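Local atomic coordinates of fibrinogen binding protein (Staphylococcus aureus subsp. aureus Mu50, PDB entry 3DOA), a protein that probably binds fibrinogen and, like its RqcH-type NFACT relatives, may act in ribosome-associated protein quality control. Residues 22-27 with 37-42; 98-103 with 116-121; 126-131 with 139-144. All blocks are in the same frame, centred on the assembly; numbering follows the deposited sequence.

Interaction 1 of 3, residues 22-27 with 37-42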
# COMPACT_ATOMS: atom_id res chain seq x y z
N ARG A 22 -4.49 -17.39 -11.27
CA ARG A 22 -5.71 -17.11 -11.96
C ARG A 22 -6.74 -16.49 -11.02
O ARG A 22 -6.95 -16.96 -9.91
CB ARG A 22 -6.27 -18.44 -12.47
CG ARG A 22 -7.48 -18.28 -13.42
CD ARG A 22 -7.91 -19.58 -14.07
NE ARG A 22 -6.81 -20.39 -14.67
CZ ARG A 22 -6.22 -20.23 -15.88
NH1 ARG A 22 -6.53 -19.22 -16.70
NH2 ARG A 22 -5.27 -21.09 -16.28
N VAL A 23 -7.42 -15.46 -11.51
CA VAL A 23 -8.49 -14.85 -10.77
C VAL A 23 -9.74 -15.74 -10.88
O VAL A 23 -10.33 -15.97 -11.95
CB VAL A 23 -8.81 -13.50 -11.35
CG1 VAL A 23 -9.83 -12.81 -10.51
CG2 VAL A 23 -7.55 -12.68 -11.50
N HIS A 24 -10.16 -16.21 -9.73
CA HIS A 24 -11.07 -17.31 -9.66
C HIS A 24 -12.44 -16.90 -9.20
O HIS A 24 -13.38 -17.67 -9.35
CB HIS A 24 -10.50 -18.30 -8.68
CG HIS A 24 -11.28 -19.56 -8.57
ND1 HIS A 24 -12.14 -19.81 -7.52
CD2 HIS A 24 -11.32 -20.65 -9.37
CE1 HIS A 24 -12.67 -21.01 -7.67
NE2 HIS A 24 -12.19 -21.54 -8.79
N LYS A 25 -12.55 -15.71 -8.61
CA LYS A 25 -13.76 -15.30 -7.89
C LYS A 25 -13.56 -13.86 -7.43
O LYS A 25 -12.44 -13.43 -7.07
CB LYS A 25 -13.95 -16.18 -6.66
CG LYS A 25 -15.39 -16.39 -6.15
CD LYS A 25 -15.71 -17.96 -5.83
CE LYS A 25 -14.76 -18.65 -4.72
NZ LYS A 25 -14.61 -20.19 -4.76
N ILE A 26 -14.64 -13.10 -7.44
CA ILE A 26 -14.55 -11.73 -6.95
C ILE A 26 -15.83 -11.38 -6.24
O ILE A 26 -16.88 -11.39 -6.84
CB ILE A 26 -14.29 -10.71 -8.08
CG1 ILE A 26 -13.09 -11.19 -8.91
CG2 ILE A 26 -14.08 -9.27 -7.50
CD1 ILE A 26 -12.61 -10.21 -9.99
N ASN A 27 -15.74 -11.11 -4.94
CA ASN A 27 -16.88 -10.63 -4.21
C ASN A 27 -16.68 -9.24 -3.62
O ASN A 27 -15.63 -8.64 -3.77
CB ASN A 27 -17.25 -11.60 -3.14
CG ASN A 27 -17.36 -12.97 -3.64
OD1 ASN A 27 -18.43 -13.44 -3.95
ND2 ASN A 27 -16.23 -13.63 -3.75
N VAL A 37 -10.53 -13.71 -4.98
CA VAL A 37 -9.76 -14.96 -4.77
C VAL A 37 -8.89 -15.41 -5.96
O VAL A 37 -9.35 -15.50 -7.07
CB VAL A 37 -10.50 -16.12 -4.03
CG1 VAL A 37 -11.93 -15.79 -3.83
CG2 VAL A 37 -10.25 -17.44 -4.70
N VAL A 38 -7.61 -15.61 -5.69
CA VAL A 38 -6.63 -16.00 -6.65
C VAL A 38 -6.26 -17.44 -6.42
O VAL A 38 -5.88 -17.83 -5.33
CB VAL A 38 -5.41 -15.15 -6.50
CG1 VAL A 38 -4.37 -15.54 -7.57
CG2 VAL A 38 -5.82 -13.71 -6.60
N ARG A 39 -6.35 -18.23 -7.48
CA ARG A 39 -6.11 -19.66 -7.43
C ARG A 39 -4.78 -19.89 -8.13
O ARG A 39 -4.60 -19.56 -9.28
CB ARG A 39 -7.25 -20.37 -8.10
CG ARG A 39 -7.31 -21.82 -7.83
CD ARG A 39 -8.55 -22.52 -8.47
NE ARG A 39 -8.40 -23.97 -8.29
CZ ARG A 39 -9.11 -24.71 -7.44
NH1 ARG A 39 -8.87 -26.03 -7.36
NH2 ARG A 39 -10.08 -24.14 -6.69
N GLN A 40 -3.82 -20.39 -7.38
CA GLN A 40 -2.47 -20.60 -7.82
C GLN A 40 -2.31 -22.08 -7.54
O GLN A 40 -2.73 -22.53 -6.51
CB GLN A 40 -1.52 -19.72 -6.99
CG GLN A 40 -0.08 -19.98 -7.24
CD GLN A 40 0.36 -19.41 -8.58
OE1 GLN A 40 0.71 -18.23 -8.65
NE2 GLN A 40 0.35 -20.25 -9.65
N ASN A 41 -1.79 -22.86 -8.47
CA ASN A 41 -1.75 -24.31 -8.32
C ASN A 41 -2.91 -24.95 -7.51
O ASN A 41 -2.73 -25.73 -6.62
CB ASN A 41 -0.41 -24.70 -7.71
CG ASN A 41 -0.27 -26.20 -7.49
OD1 ASN A 41 -0.95 -27.01 -8.14
ND2 ASN A 41 0.61 -26.60 -6.58
N ARG A 42 -4.14 -24.62 -7.85
CA ARG A 42 -5.31 -25.29 -7.27
C ARG A 42 -5.64 -25.03 -5.80
O ARG A 42 -6.48 -25.73 -5.22
CB ARG A 42 -5.21 -26.78 -7.52
CG ARG A 42 -5.52 -27.09 -8.97
CD ARG A 42 -6.30 -28.42 -9.05
NE ARG A 42 -6.42 -28.94 -10.40
CZ ARG A 42 -5.39 -29.35 -11.16
NH1 ARG A 42 -4.14 -29.27 -10.72
NH2 ARG A 42 -5.62 -29.82 -12.37
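With CG anti to the backbone N in both His24 (chi1 -175°) and Arg39 (chi1 -165°), imidazole and arginine chain leave adjacent strands side by side and point the same way. The Arg39 chain stays extended from CG to NE, which carries its methylenes past the ring, and CD comes within 3.5 Å of His24 CD2. This approach is oblique, and the guanidinium plane is turned 36° from the imidazole. The strands that carry them, 22-30 and 33-40, form a hairpin and pair antiparallel. Arg22 and Arg39 form a hydrogen-bonded pair, Arg22 N to Arg39 O at 2.9 Å and Arg39 N to Arg22 O at 2.8 Å. Val23 and Val38 follow as a non-hydrogen-bonded pair whose buried side chains lie on the other face; branched at CB, they suit an extended backbone and a dry setting, and Val38 packs on Ile87 of strand 86-92. The ladder then slips by one residue: His24 and Lys25 both face Val37, a classic beta bulge. His24 N bonds Val37 O at 2.9 Å, while the bond from Val37 N to Lys25 O is bent. Val37 serves both neighbours with its two methyls, CG1 lying 3.5 Å from Lys25 CB and CG2 4.1 Å from His24 CB. Lysine and arginine are fitting here because apolar stems can pack while charged ends stay at the surface; the end of Lys25 leads away, and Arg39 NH2 has a weak bond to Asn44. Lys25 NZ stays 6.3 Å from Arg39 NH2, and two like charges near the imidazole would tend to favour its neutral form.

Interaction 2 of 3, residues 98-103 with 116-121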
# COMPACT_ATOMS: atom_id res chain seq x y z
N ARG A 98 0.19 3.00 -3.46
CA ARG A 98 -0.42 2.59 -4.69
C ARG A 98 0.13 1.23 -5.18
O ARG A 98 1.35 1.02 -5.35
CB ARG A 98 -0.13 3.63 -5.73
CG ARG A 98 -1.03 4.79 -5.61
CD ARG A 98 -0.47 6.04 -6.27
NE ARG A 98 -0.62 6.08 -7.72
CZ ARG A 98 0.29 6.56 -8.57
NH1 ARG A 98 1.44 7.03 -8.11
NH2 ARG A 98 0.06 6.56 -9.88
N ILE A 99 -0.82 0.32 -5.39
CA ILE A 99 -0.53 -0.97 -5.95
C ILE A 99 -1.39 -1.13 -7.24
O ILE A 99 -2.58 -0.75 -7.29
CB ILE A 99 -0.83 -2.11 -4.97
CG1 ILE A 99 -0.32 -1.77 -3.55
CG2 ILE A 99 -0.21 -3.42 -5.48
CD1 ILE A 99 -1.36 -1.12 -2.60
N GLU A 100 -0.73 -1.71 -8.24
CA GLU A 100 -1.24 -2.01 -9.53
C GLU A 100 -1.03 -3.50 -9.79
O GLU A 100 0.12 -4.01 -9.78
CB GLU A 100 -0.50 -1.17 -10.54
CG GLU A 100 -0.90 0.25 -10.46
CD GLU A 100 -0.65 1.07 -11.74
OE1 GLU A 100 -0.29 0.53 -12.82
OE2 GLU A 100 -0.86 2.29 -11.64
N ILE A 101 -2.15 -4.19 -9.98
CA ILE A 101 -2.13 -5.57 -10.38
C ILE A 101 -2.54 -5.62 -11.84
O ILE A 101 -3.59 -5.08 -12.20
CB ILE A 101 -3.14 -6.43 -9.64
CG1 ILE A 101 -3.04 -6.18 -8.13
CG2 ILE A 101 -2.92 -7.89 -10.00
CD1 ILE A 101 -4.30 -6.50 -7.39
N ASP A 102 -1.70 -6.30 -12.62
CA ASP A 102 -1.79 -6.46 -14.07
C ASP A 102 -2.36 -7.83 -14.39
O ASP A 102 -1.76 -8.88 -14.11
CB ASP A 102 -0.40 -6.34 -14.67
CG ASP A 102 0.05 -4.88 -14.85
OD1 ASP A 102 -0.69 -3.89 -14.53
OD2 ASP A 102 1.20 -4.73 -15.35
N ILE A 103 -3.55 -7.83 -14.97
CA ILE A 103 -4.20 -9.09 -15.37
C ILE A 103 -4.35 -9.17 -16.91
O ILE A 103 -4.60 -8.17 -17.57
CB ILE A 103 -5.53 -9.30 -14.63
CG1 ILE A 103 -5.30 -9.34 -13.10
CG2 ILE A 103 -6.19 -10.61 -15.11
CD1 ILE A 103 -6.44 -8.83 -12.22
N THR A 116 -5.57 -3.56 -15.76
CA THR A 116 -4.86 -3.23 -14.52
C THR A 116 -5.83 -2.78 -13.44
O THR A 116 -6.65 -1.87 -13.66
CB THR A 116 -3.91 -2.11 -14.74
OG1 THR A 116 -2.89 -2.58 -15.61
CG2 THR A 116 -3.28 -1.68 -13.44
N VAL A 117 -5.76 -3.45 -12.28
CA VAL A 117 -6.45 -2.99 -11.06
C VAL A 117 -5.49 -2.07 -10.26
O VAL A 117 -4.37 -2.47 -9.95
CB VAL A 117 -6.86 -4.17 -10.22
CG1 VAL A 117 -7.45 -3.70 -8.86
CG2 VAL A 117 -7.85 -5.04 -11.02
N ILE A 118 -5.93 -0.84 -9.98
CA ILE A 118 -5.17 0.16 -9.21
C ILE A 118 -5.84 0.42 -7.82
O ILE A 118 -6.98 0.90 -7.73
CB ILE A 118 -5.09 1.47 -9.95
CG1 ILE A 118 -4.84 1.23 -11.45
CG2 ILE A 118 -4.00 2.30 -9.35
CD1 ILE A 118 -4.32 2.48 -12.23
N LEU A 119 -5.14 0.04 -6.73
CA LEU A 119 -5.56 0.39 -5.37
C LEU A 119 -4.70 1.58 -4.92
O LEU A 119 -3.46 1.52 -4.95
CB LEU A 119 -5.40 -0.79 -4.41
CG LEU A 119 -5.87 -0.56 -2.96
CD1 LEU A 119 -7.34 -0.16 -2.83
CD2 LEU A 119 -5.57 -1.76 -2.10
N GLU A 120 -5.39 2.64 -4.55
CA GLU A 120 -4.81 3.84 -4.02
C GLU A 120 -5.27 3.94 -2.61
O GLU A 120 -6.44 4.11 -2.37
CB GLU A 120 -5.35 5.05 -4.74
CG GLU A 120 -5.06 5.11 -6.18
CD GLU A 120 -5.63 6.31 -6.79
OE1 GLU A 120 -6.49 6.90 -6.16
OE2 GLU A 120 -5.24 6.68 -7.89
N ILE A 121 -4.34 3.82 -1.67
CA ILE A 121 -4.67 3.90 -0.25
C ILE A 121 -4.41 5.29 0.30
O ILE A 121 -3.27 5.64 0.63
CB ILE A 121 -3.87 2.87 0.57
CG1 ILE A 121 -3.55 1.64 -0.28
CG2 ILE A 121 -4.65 2.47 1.82
CD1 ILE A 121 -3.47 0.35 0.51
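An antiparallel beta hairpin, whose strands 98-106 and 112-120 are the second and third of a five-stranded meander, brings Ile99 opposite Leu119 and Ile101 opposite Val117. Each of these is a hydrogen-bonded pair; Ile99 N to Leu119 O measures 2.9 Å and Val117 N to Ile101 O 2.7 Å. In the non-hydrogen-bonded pairs between and beyond them, CA hydrogens point at carbonyl oxygens, as from Glu100 CA to Val117 O at 3.2 Å. One face is aliphatic, as befits a sheet with a covered side: Ile99 CD1 meets Ile121 CD1 at 4.0 Å, the two chains passing at a slant, and Ile103 CD1 touches Val117 CG2 at 4.2 Å. Leu82 of helix 73-82 packs on Ile103 and Val117 here.

The opposite face mixes charged and aliphatic groups. Glu100 and Ile118 lie alongside each other, OE2 coming to 3.5 Å from Ile118 CD1, yet that carboxylate is claimed by a salt bridge to Arg135. Arg98 and Glu120 touch through their CG methylenes, while Glu120 sends its own carboxylate to the hydroxyl of Tyr160. Asp102 has Lys91 as salt-bridge partner at OD2. Thr116, beta-branched but carrying a hydroxyl, suits an extended strand beside an aspartate: with OG1 anti to its carbonyl carbon (chi1 -66°), OG1 donates to Asp102 OD1 over 2.8 Å, meeting it from 42° above the carboxylate plane.

Interaction 3 of 3, residues 126-131 with 139-144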
# COMPACT_ATOMS: atom_id res chain seq x y z
N SER A 126 -9.21 7.01 -0.64
CA SER A 126 -8.97 5.70 -1.15
C SER A 126 -9.94 5.38 -2.31
O SER A 126 -11.14 5.77 -2.27
CB SER A 126 -9.10 4.72 -0.02
OG SER A 126 -8.04 4.93 0.86
N ASN A 127 -9.38 4.71 -3.33
CA ASN A 127 -10.13 4.23 -4.50
C ASN A 127 -9.54 2.92 -5.03
O ASN A 127 -8.34 2.60 -4.83
CB ASN A 127 -10.17 5.29 -5.62
CG ASN A 127 -11.54 5.40 -6.29
OD1 ASN A 127 -12.40 4.51 -6.15
ND2 ASN A 127 -11.73 6.49 -7.05
N LEU A 128 -10.45 2.16 -5.63
CA LEU A 128 -10.12 0.98 -6.38
C LEU A 128 -10.65 1.24 -7.85
O LEU A 128 -11.81 1.68 -8.08
CB LEU A 128 -10.79 -0.19 -5.70
CG LEU A 128 -10.52 -1.55 -6.26
CD1 LEU A 128 -9.05 -1.77 -6.48
CD2 LEU A 128 -11.10 -2.53 -5.35
N ILE A 129 -9.75 1.02 -8.81
CA ILE A 129 -9.94 1.45 -10.21
C ILE A 129 -9.35 0.45 -11.25
O ILE A 129 -8.22 -0.08 -11.14
CB ILE A 129 -9.30 2.82 -10.52
CG1 ILE A 129 -9.73 3.89 -9.53
CG2 ILE A 129 -9.67 3.30 -11.91
CD1 ILE A 129 -8.77 5.10 -9.61
N LEU A 130 -10.16 0.23 -12.29
CA LEU A 130 -9.86 -0.73 -13.32
C LEU A 130 -9.64 0.06 -14.59
O LEU A 130 -10.43 0.93 -14.94
CB LEU A 130 -11.04 -1.67 -13.44
CG LEU A 130 -10.86 -2.93 -14.27
CD1 LEU A 130 -9.67 -3.79 -13.79
CD2 LEU A 130 -12.24 -3.65 -14.25
N VAL A 131 -8.54 -0.21 -15.26
CA VAL A 131 -8.21 0.50 -16.45
C VAL A 131 -7.73 -0.56 -17.43
O VAL A 131 -7.40 -1.69 -17.01
CB VAL A 131 -7.11 1.51 -16.20
CG1 VAL A 131 -7.51 2.43 -15.08
CG2 VAL A 131 -5.82 0.80 -15.87
N GLU A 139 -13.76 1.27 -14.84
CA GLU A 139 -14.70 1.58 -13.70
C GLU A 139 -13.91 1.97 -12.47
O GLU A 139 -12.72 1.66 -12.35
CB GLU A 139 -15.67 0.40 -13.42
CG GLU A 139 -16.93 0.63 -12.57
CD GLU A 139 -17.66 1.96 -12.77
OE1 GLU A 139 -17.04 3.04 -12.61
OE2 GLU A 139 -18.89 1.94 -13.02
N GLY A 140 -14.62 2.69 -11.59
CA GLY A 140 -14.13 3.18 -10.30
C GLY A 140 -15.03 2.81 -9.13
O GLY A 140 -16.24 3.11 -9.13
N PHE A 141 -14.44 2.19 -8.10
CA PHE A 141 -15.24 1.93 -6.94
C PHE A 141 -15.80 3.25 -6.44
O PHE A 141 -16.83 3.26 -5.87
CB PHE A 141 -14.43 1.25 -5.87
CG PHE A 141 -15.23 0.28 -4.97
CD1 PHE A 141 -16.59 0.27 -4.95
CD2 PHE A 141 -14.56 -0.60 -4.13
CE1 PHE A 141 -17.23 -0.63 -4.15
CE2 PHE A 141 -15.21 -1.49 -3.34
CZ PHE A 141 -16.52 -1.51 -3.33
N LYS A 142 -15.11 4.36 -6.66
CA LYS A 142 -15.66 5.68 -6.40
C LYS A 142 -15.39 6.62 -7.59
O LYS A 142 -14.29 6.63 -8.13
CB LYS A 142 -14.99 6.30 -5.16
CG LYS A 142 -15.84 6.50 -3.89
CD LYS A 142 -14.96 6.47 -2.57
CE LYS A 142 -13.99 7.69 -2.41
NZ LYS A 142 -13.06 7.58 -1.23
N HIS A 143 -16.38 7.44 -7.92
CA HIS A 143 -16.26 8.43 -9.00
C HIS A 143 -15.88 9.85 -8.54
O HIS A 143 -16.48 10.38 -7.63
CB HIS A 143 -17.60 8.53 -9.77
CG HIS A 143 -17.88 7.34 -10.63
ND1 HIS A 143 -18.91 7.32 -11.55
CD2 HIS A 143 -17.26 6.13 -10.73
CE1 HIS A 143 -18.93 6.13 -12.14
NE2 HIS A 143 -17.94 5.40 -11.66
N LEU A 144 -14.91 10.46 -9.23
CA LEU A 144 -14.62 11.88 -9.12
C LEU A 144 -15.12 12.60 -10.34
O LEU A 144 -14.55 12.46 -11.42
CB LEU A 144 -13.12 12.12 -9.03
CG LEU A 144 -12.41 11.74 -7.75
CD1 LEU A 144 -13.00 10.47 -7.17
CD2 LEU A 144 -10.92 11.60 -8.07
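Leu130 and Glu139 face each other as an antiparallel hydrogen-bonded pair, with Leu130 N to Glu139 O at 2.9 Å and a weak return bond; Ile129 and Gly140 form the next, non-hydrogen-bonded pair, and Phe141 N reaches Leu128 O at 2.7 Å. Beyond that point the side chain of Asn127 takes over the pairing. Its OD1 accepts Lys142 N on a lone pair at 2.8 Å, and its ND2 donates to Lys142 O at 2.8 Å, in the plane of its own amide. A carboxamide has just the acceptor and donor that a peptide group offers, which suits asparagine to carry the ladder of this beta hairpin past the end of strand 137-140, the last of its sheet. The Lys142 chain bends at chi3 (68°), which sets CE beside Ser126 O; NZ beyond it, with chi4 extended, bonds Ser126 O at 2.8 Å and also Lys124 O. Leu128 CB lies at the edge of the Phe141 ring, near its plane, and that ring also stacks with Phe74. Glu139 OE1 receives two donors: Gly140 N on its anti lone pair at 2.6 Å, and His143 NE2 on the syn side at 2.7 Å.

How the interactions relate
Interactions 2 and 3 belong to one five-stranded antiparallel sheet and share a seam, their centres about 10 Å apart. Strands 112-120 and 127-132 are neighbours there: Ile118 N probably bonds Ile129 O at 2.7 Å, and Val117 CG2 packs against Leu130 CD1 at 3.5 Å. Interaction 1 lies in a separate four-stranded sheet, with its centre about 17 Å from that of interaction 2. One point where the two sheets meet is Val23 CG2, 4.1 Å from Ile103 CD1. Interactions 1 and 3 do not touch, their nearest atoms being about 7 Å apart. Helix 73-82 links all three, since Ile26, Val117 and Leu130 each pack on it.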